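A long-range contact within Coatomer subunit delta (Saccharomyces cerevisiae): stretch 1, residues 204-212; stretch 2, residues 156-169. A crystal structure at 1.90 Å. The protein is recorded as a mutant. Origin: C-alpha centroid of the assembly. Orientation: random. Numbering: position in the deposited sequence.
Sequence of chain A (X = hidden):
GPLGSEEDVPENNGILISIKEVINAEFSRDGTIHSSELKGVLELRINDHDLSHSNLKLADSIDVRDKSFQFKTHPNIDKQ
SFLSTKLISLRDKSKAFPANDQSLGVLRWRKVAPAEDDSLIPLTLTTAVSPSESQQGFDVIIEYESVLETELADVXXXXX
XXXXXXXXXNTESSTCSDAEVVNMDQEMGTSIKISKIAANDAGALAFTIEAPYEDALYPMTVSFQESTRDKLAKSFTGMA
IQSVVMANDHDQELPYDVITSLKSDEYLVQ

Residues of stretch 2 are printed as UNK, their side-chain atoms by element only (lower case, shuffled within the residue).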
ATOM      1  N   ALA A 204      27.005  -4.578  22.674  1.00 17.10           N
ATOM      2  CA  ALA A 204      26.778  -3.164  22.423  1.00 17.04           C
ATOM      3  C   ALA A 204      27.398  -2.744  21.143  1.00 15.34           C
ATOM      4  O   ALA A 204      28.498  -3.272  20.723  1.00 15.03           O
ATOM      5  CB  ALA A 204      27.382  -2.339  23.560  1.00 17.03           C
ATOM      6  N   LEU A 205      26.776  -1.761  20.545  1.00 15.92           N
ATOM      7  CA  LEU A 205      27.382  -1.039  19.396  1.00 17.32           C
ATOM      8  C   LEU A 205      27.484   0.426  19.743  1.00 13.50           C
ATOM      9  O   LEU A 205      26.470   1.087  20.034  1.00 15.49           O
ATOM     10  CB  LEU A 205      26.481  -1.229  18.148  1.00 16.45           C
ATOM     11  CG  LEU A 205      26.829  -0.419  16.911  1.00 15.37           C
ATOM     12  CD1 LEU A 205      28.189  -0.792  16.365  1.00 16.26           C
ATOM     13  CD2 LEU A 205      25.811  -0.610  15.751  1.00 17.23           C
ATOM     14  N   ALA A 206      28.653   1.011  19.472  1.00 15.26           N
ATOM     15  CA  ALA A 206      28.892   2.360  19.800  1.00 13.31           C
ATOM     16  C   ALA A 206      29.511   3.123  18.658  1.00 14.04           C
ATOM     17  O   ALA A 206      30.432   2.627  17.996  1.00 16.83           O
ATOM     18  CB  ALA A 206      29.814   2.410  21.087  1.00 14.22           C
ATOM     19  N   PHE A 207      29.015   4.317  18.414  1.00 16.91           N
ATOM     20  CA  PHE A 207      29.489   5.148  17.306  1.00 17.73           C
ATOM     21  C   PHE A 207      29.169   6.564  17.536  1.00 17.74           C
ATOM     22  O   PHE A 207      28.329   6.899  18.389  1.00 23.17           O
ATOM     23  CB  PHE A 207      28.914   4.621  15.958  1.00 21.69           C
ATOM     24  CG  PHE A 207      27.444   4.549  15.970  1.00 19.99           C
ATOM     25  CD1 PHE A 207      26.778   3.501  16.624  1.00 19.34           C
ATOM     26  CD2 PHE A 207      26.718   5.554  15.500  1.00 18.21           C
ATOM     27  CE1 PHE A 207      25.376   3.472  16.679  1.00 18.31           C
ATOM     28  CE2 PHE A 207      25.337   5.549  15.577  1.00 20.28           C
ATOM     29  CZ  PHE A 207      24.660   4.483  16.150  1.00 19.42           C
ATOM     30  N   THR A 208      29.800   7.436  16.734  1.00 17.58           N
ATOM     31  CA  THR A 208      29.510   8.798  16.699  1.00 18.74           C
ATOM     32  C   THR A 208      28.974   9.192  15.322  1.00 17.77           C
ATOM     33  O   THR A 208      29.534   8.806  14.338  1.00 19.33           O
ATOM     34  CB  THR A 208      30.810   9.603  16.978  1.00 23.59           C
ATOM     35  OG1 THR A 208      31.342   9.206  18.263  1.00 26.88           O
ATOM     36  CG2 THR A 208      30.488  11.072  17.057  1.00 23.46           C
ATOM     37  N   ILE A 209      27.904   9.914  15.327  1.00 18.31           N
ATOM     38  CA  ILE A 209      27.194  10.284  14.115  1.00 22.01           C
ATOM     39  C   ILE A 209      26.707  11.693  14.252  1.00 21.60           C
ATOM     40  O   ILE A 209      26.268  12.123  15.317  1.00 20.42           O
ATOM     41  CB  ILE A 209      26.022   9.280  13.823  1.00 20.53           C
ATOM     42  CG1 ILE A 209      25.433   9.518  12.425  1.00 19.53           C
ATOM     43  CG2 ILE A 209      24.933   9.374  14.878  1.00 21.73           C
ATOM     44  CD1 ILE A 209      24.517   8.342  11.964  1.00 21.06           C
ATOM     45  N   GLU A 210      26.749  12.452  13.146  1.00 30.03           N
ATOM     46  CA  GLU A 210      26.184  13.823  13.098  1.00 29.66           C
ATOM     47  C   GLU A 210      24.666  13.831  13.015  1.00 30.85           C
ATOM     48  O   GLU A 210      24.121  13.098  12.225  1.00 35.82           O
ATOM     49  CB  GLU A 210      26.668  14.580  11.862  1.00 35.59           C
ATOM     50  CG  GLU A 210      28.093  15.082  11.926  1.00 41.52           C
ATOM     51  CD  GLU A 210      28.427  15.979  10.742  1.00 53.28           C
ATOM     52  OE1 GLU A 210      27.643  16.006   9.748  1.00 60.42           O
ATOM     53  OE2 GLU A 210      29.475  16.661  10.813  1.00 60.78           O
ATOM     54  N   ALA A 211      24.015  14.683  13.805  1.00 28.11           N
ATOM     55  CA  ALA A 211      22.619  14.941  13.714  1.00 30.29           C
ATOM     56  C   ALA A 211      22.364  16.317  14.271  1.00 35.03           C
ATOM     57  O   ALA A 211      23.123  16.789  15.118  1.00 37.25           O
ATOM     58  CB  ALA A 211      21.845  13.907  14.553  1.00 27.21           C
ATOM     59  N   PRO A 212      21.245  16.952  13.864  1.00 40.91           N
ATOM     60  CA  PRO A 212      20.974  18.309  14.322  1.00 38.84           C
ATOM     61  C   PRO A 212      20.470  18.434  15.749  1.00 39.85           C
ATOM     62  O   PRO A 212      20.688  19.467  16.377  1.00 41.04           O
ATOM     63  CB  PRO A 212      19.915  18.819  13.323  1.00 40.45           C
ATOM     64  CG  PRO A 212      19.340  17.622  12.657  1.00 37.40           C
ATOM     65  CD  PRO A 212      20.383  16.547  12.748  1.00 36.44           C
ATOM     66  N   UNK A 156      21.664  -5.460  11.286  1.00 20.45           N
ATOM     67  CA  UNK A 156      21.793  -4.125  10.765  1.00 18.81           C
ATOM     68  C   UNK A 156      20.999  -3.136  11.591  1.00 19.66           C
ATOM     69  O   UNK A 156      19.775  -3.290  11.839  1.00 20.84           O
ATOM     70  c   UNK A 156      22.407  -4.978   8.531  1.00 21.05           C
ATOM     71  c   UNK A 156      21.578  -2.658   8.770  1.00 19.52           C
ATOM     72  c   UNK A 156      21.415  -4.074   9.284  1.00 20.09           C
ATOM     73  c   UNK A 156      22.122  -5.112   7.058  1.00 27.39           C
ATOM     74  N   UNK A 157      21.705  -2.128  12.084  1.00 18.50           N
ATOM     75  CA  UNK A 157      21.064  -0.985  12.764  1.00 15.42           C
ATOM     76  C   UNK A 157      21.007   0.248  11.873  1.00 14.89           C
ATOM     77  O   UNK A 157      22.032   0.609  11.241  1.00 16.26           O
ATOM     78  c   UNK A 157      21.152  -1.952  16.052  1.00 19.48           C
ATOM     79  c   UNK A 157      21.979  -1.825  14.985  1.00 16.85           C
ATOM     80  c   UNK A 157      21.214  -3.044  16.888  1.00 17.57           C
ATOM     81  c   UNK A 157      21.863  -0.660  14.055  1.00 15.53           C
ATOM     82  c   UNK A 157      23.008  -2.776  14.783  1.00 17.18           C
ATOM     83  c   UNK A 157      23.092  -3.895  15.608  1.00 18.03           C
ATOM     84  c   UNK A 157      22.223  -3.994  16.680  1.00 17.66           C
ATOM     85  N   UNK A 158      19.847   0.856  11.776  1.00 14.69           N
ATOM     86  CA  UNK A 158      19.643   2.019  10.881  1.00 16.58           C
ATOM     87  C   UNK A 158      19.244   3.227  11.717  1.00 15.80           C
ATOM     88  O   UNK A 158      18.351   3.184  12.523  1.00 16.61           O
ATOM     89  c   UNK A 158      18.483   2.962   8.835  1.00 16.93           C
ATOM     90  o   UNK A 158      19.222   0.649   9.014  1.00 16.52           O
ATOM     91  c   UNK A 158      18.638   1.729   9.723  1.00 17.03           C
ATOM     92  N   UNK A 159      19.956   4.317  11.499  1.00 13.88           N
ATOM     93  CA  UNK A 159      19.744   5.575  12.094  1.00 15.39           C
ATOM     94  C   UNK A 159      19.247   6.503  11.010  1.00 17.83           C
ATOM     95  O   UNK A 159      19.916   6.651   9.968  1.00 16.50           O
ATOM     96  c   UNK A 159      20.719   7.423  13.514  1.00 19.14           C
ATOM     97  c   UNK A 159      21.083   6.201  12.689  1.00 17.49           C
ATOM     98  c   UNK A 159      21.831   5.170  13.492  1.00 19.85           C
ATOM     99  c   UNK A 159      21.031   4.569  14.642  1.00 24.21           C
ATOM    100  N   UNK A 160      18.097   7.202  11.233  1.00 16.82           N
ATOM    101  CA  UNK A 160      17.423   8.040  10.175  1.00 20.74           C
ATOM    102  C   UNK A 160      17.992   9.459   9.910  1.00 20.73           C
ATOM    103  O   UNK A 160      17.250  10.448   9.835  1.00 18.47           O
ATOM    104  c   UNK A 160      17.265   7.086  12.413  1.00 17.80           C
ATOM    105  c   UNK A 160      16.022   8.118  10.654  1.00 19.76           C
ATOM    106  c   UNK A 160      16.173   8.086  12.142  1.00 21.31           C
ATOM    107  N   UNK A 161      19.284   9.497   9.634  1.00 22.04           N
ATOM    108  CA  UNK A 161      19.987  10.732   9.385  1.00 21.64           C
ATOM    109  C   UNK A 161      20.919  10.450   8.245  1.00 19.82           C
ATOM    110  O   UNK A 161      21.219   9.291   7.939  1.00 16.11           O
ATOM    111  c   UNK A 161      19.736  11.660  11.694  1.00 22.70           C
ATOM    112  c   UNK A 161      20.712  11.271  10.644  1.00 20.27           C
ATOM    113  c   UNK A 161      21.696  10.299  11.175  1.00 19.19           C
ATOM    114  N   UNK A 162      21.343  11.504   7.570  1.00 21.31           N
ATOM    115  CA  UNK A 162      22.278  11.362   6.453  1.00 20.48           C
ATOM    116  C   UNK A 162      23.429  12.356   6.685  1.00 22.85           C
ATOM    117  O   UNK A 162      23.320  13.509   6.238  1.00 24.87           O
ATOM    118  c   UNK A 162      19.714   8.916   3.546  1.00 22.52           C
ATOM    119  c   UNK A 162      20.471  10.855   4.693  1.00 19.40           C
ATOM    120  c   UNK A 162      18.467   9.044   4.112  1.00 24.10           C
ATOM    121  c   UNK A 162      18.224  10.069   4.993  1.00 23.73           C
ATOM    122  c   UNK A 162      21.587  11.778   5.114  1.00 21.53           C
ATOM    123  c   UNK A 162      19.241  10.961   5.296  1.00 23.60           C
ATOM    124  c   UNK A 162      20.699   9.838   3.835  1.00 20.52           C
ATOM    125  N   UNK A 163      24.461  11.961   7.426  1.00 24.88           N
ATOM    126  CA  UNK A 163      25.369  13.017   7.885  1.00 29.90           C
ATOM    127  C   UNK A 163      26.365  13.401   6.805  1.00 36.79           C
ATOM    128  O   UNK A 163      26.714  12.555   5.992  1.00 37.48           O
ATOM    129  c   UNK A 163      25.850  10.905   8.973  1.00 30.28           C
ATOM    130  c   UNK A 163      26.090  12.370   9.079  1.00 33.57           C
ATOM    131  c   UNK A 163      24.611  10.694   8.183  1.00 25.13           C
ATOM    132  N   UNK A 164      26.802  14.661   6.813  1.00 38.92           N
ATOM    133  CA  UNK A 164      27.915  15.119   5.951  1.00 44.45           C
ATOM    134  C   UNK A 164      29.152  14.257   6.278  1.00 41.27           C
ATOM    135  O   UNK A 164      29.652  13.523   5.413  1.00 46.03           O
ATOM    136  c   UNK A 164      27.006  17.507   5.603  1.00 47.18           C
ATOM    137  o   UNK A 164      27.878  18.138   3.424  1.00 47.05           O
ATOM    138  n   UNK A 164      25.926  17.003   3.483  1.00 51.60           N
ATOM    139  c   UNK A 164      26.981  17.563   4.071  1.00 50.49           C
ATOM    140  c   UNK A 164      28.142  16.645   6.133  1.00 43.14           C
ATOM    141  N   UNK A 165      29.517  14.187   7.557  1.00 31.62           N
ATOM    142  CA  UNK A 165      30.778  13.507   7.979  1.00 31.77           C
ATOM    143  C   UNK A 165      30.594  11.996   8.074  1.00 27.87           C
ATOM    144  O   UNK A 165      29.524  11.559   8.442  1.00 27.13           O
ATOM    145  c   UNK A 165      32.509  13.674   9.927  1.00 42.19           C
ATOM    146  c   UNK A 165      31.165  14.084   9.345  1.00 37.98           C
ATOM    147  o   UNK A 165      34.828  13.790   9.447  1.00 57.87           O
ATOM    148  c   UNK A 165      33.693  14.272   9.193  1.00 47.55           C
ATOM    149  o   UNK A 165      33.527  15.229   8.394  1.00 44.26           O
ATOM    150  N   UNK A 166      31.644  11.205   7.819  1.00 25.28           N
ATOM    151  CA  UNK A 166      31.599   9.758   8.086  1.00 27.82           C
ATOM    152  C   UNK A 166      31.269   9.372   9.526  1.00 28.83           C
ATOM    153  O   UNK A 166      31.738  10.012  10.463  1.00 28.11           O
ATOM    154  c   UNK A 166      32.999   9.254   7.799  1.00 28.28           C
ATOM    155  c   UNK A 166      32.913  11.617   7.182  1.00 29.51           C
ATOM    156  c   UNK A 166      33.779  10.385   7.195  1.00 29.51           C
ATOM    157  N   UNK A 167      30.512   8.288   9.691  1.00 25.54           N
ATOM    158  CA  UNK A 167      30.315   7.682  11.017  1.00 22.53           C
ATOM    159  C   UNK A 167      31.619   7.093  11.531  1.00 25.09           C
ATOM    160  O   UNK A 167      32.293   6.421  10.806  1.00 25.01           O
ATOM    161  c   UNK A 167      29.395   6.436  10.845  1.00 25.13           C
ATOM    162  c   UNK A 167      29.338   5.644  12.130  1.00 29.80           C
ATOM    163  c   UNK A 167      28.028   6.820  10.375  1.00 26.35           C
ATOM    164  N   UNK A 168      31.897   7.261  12.825  1.00 20.83           N
ATOM    165  CA  UNK A 168      33.061   6.760  13.506  1.00 26.67           C
ATOM    166  C   UNK A 168      32.608   5.724  14.492  1.00 23.41           C
ATOM    167  O   UNK A 168      31.846   6.030  15.418  1.00 23.53           O
ATOM    168  o   UNK A 168      35.546   6.525  14.825  1.00 44.61           O
ATOM    169  c   UNK A 168      35.018   7.652  14.909  1.00 39.07           C
ATOM    170  c   UNK A 168      33.726   7.969  14.220  1.00 31.37           C
ATOM    171  o   UNK A 168      35.495   8.567  15.612  1.00 46.61           O
ATOM    172  N   UNK A 169      32.925   4.496  14.170  1.00 19.56           N
ATOM    173  CA  UNK A 169      32.637   3.298  14.991  1.00 20.73           C
ATOM    174  C   UNK A 169      33.559   3.320  16.194  1.00 19.96           C
ATOM    175  O   UNK A 169      34.782   3.425  16.034  1.00 25.09           O
ATOM    176  c   UNK A 169      30.676   2.169  13.060  1.00 25.06           C
ATOM    177  c   UNK A 169      32.648   0.745  15.082  1.00 22.58           C
ATOM    178  c   UNK A 169      32.149   1.881  12.910  1.00 26.30           C
ATOM    179  c   UNK A 169      32.908   1.992  14.215  1.00 22.56           C
TER
HETATM  180  O   HOH W   1      28.631  11.373  11.218  1.00 29.49           O

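Position 156 carries four carbons, forked at the first with one arm two carbons long. This is isoleucine, I156; its CB points away from stretch 1 and touches nothing there. Position 157 has one carbon and then a six-carbon ring without a hydroxyl: F157. Its CD1 lies 3.7 Å from L205 CD2, an apolar contact that suits a buried ring. At 158 one carbon bears an oxygen and a carbon, the mark of threonine; T158 is out of reach, its hydroxyl hydrogen-bonded elsewhere in the structure. Position 159 repeats the forked four-carbon pattern, hence I159. Its CD1 meets F207 CZ at 3.9 Å and its CB meets I209 CD1 at 4.1 Å, so one branched chain serves two buried neighbours.

Position 160 has three carbons closing onto its own N, so it is P160, facing away as the strand ends. Position 161 shows one carbon carrying two others: V161. Its CG2 sits 3.5 Å from I209 CD1, and its CG1 4.2 Å from A211 CB; a compact, branched side chain fits here. Position 162, again one carbon and a six-carbon ring, is F162, directed away. The three-carbon ring at 163 identifies P163, whose CG packs 3.7 Å from I209 CG1 while its CB lies 3.6 Å from E210 CB.

At 164 the third of three carbons holds one oxygen and one nitrogen: Q164. Its end leads away and its amide is bonded elsewhere in the structure. Two oxygens on the third carbon at 165 give E165, an exposed residue whose charged end also leads away; its backbone N makes a weak hydrogen bond to E210 OE1 (3.4 Å). Position 166, another ring closed on N, is P166, turned away. Position 167, one carbon with two more, is V167: CG1 approaches F207 CB at 4.0 Å, and CG2 approaches I209 CD1 at 4.1 Å.

At 168 two carbons end in two oxygens: D168, suitably exposed. Its CB is 4.3 Å from T208 CB on a shared sheet face. Position 169, forked with a two-carbon arm, is I169, whose CD1 reaches F207 CB at 4.2 Å on the face they share.

The contact joins a short antiparallel pairing to an apolar cluster. T208 N donates to D168 O (2.8 Å), and D168 N to T208 O (3.2 Å). Beyond this pair, one water accepts from E210 N and donates to E165 O, both at 2.9 Å, bridging the backbones, while F207 and I209 gather the aliphatic side chains.

Stretch 2, residues 156-169: IFTIPVFPQEPVDI
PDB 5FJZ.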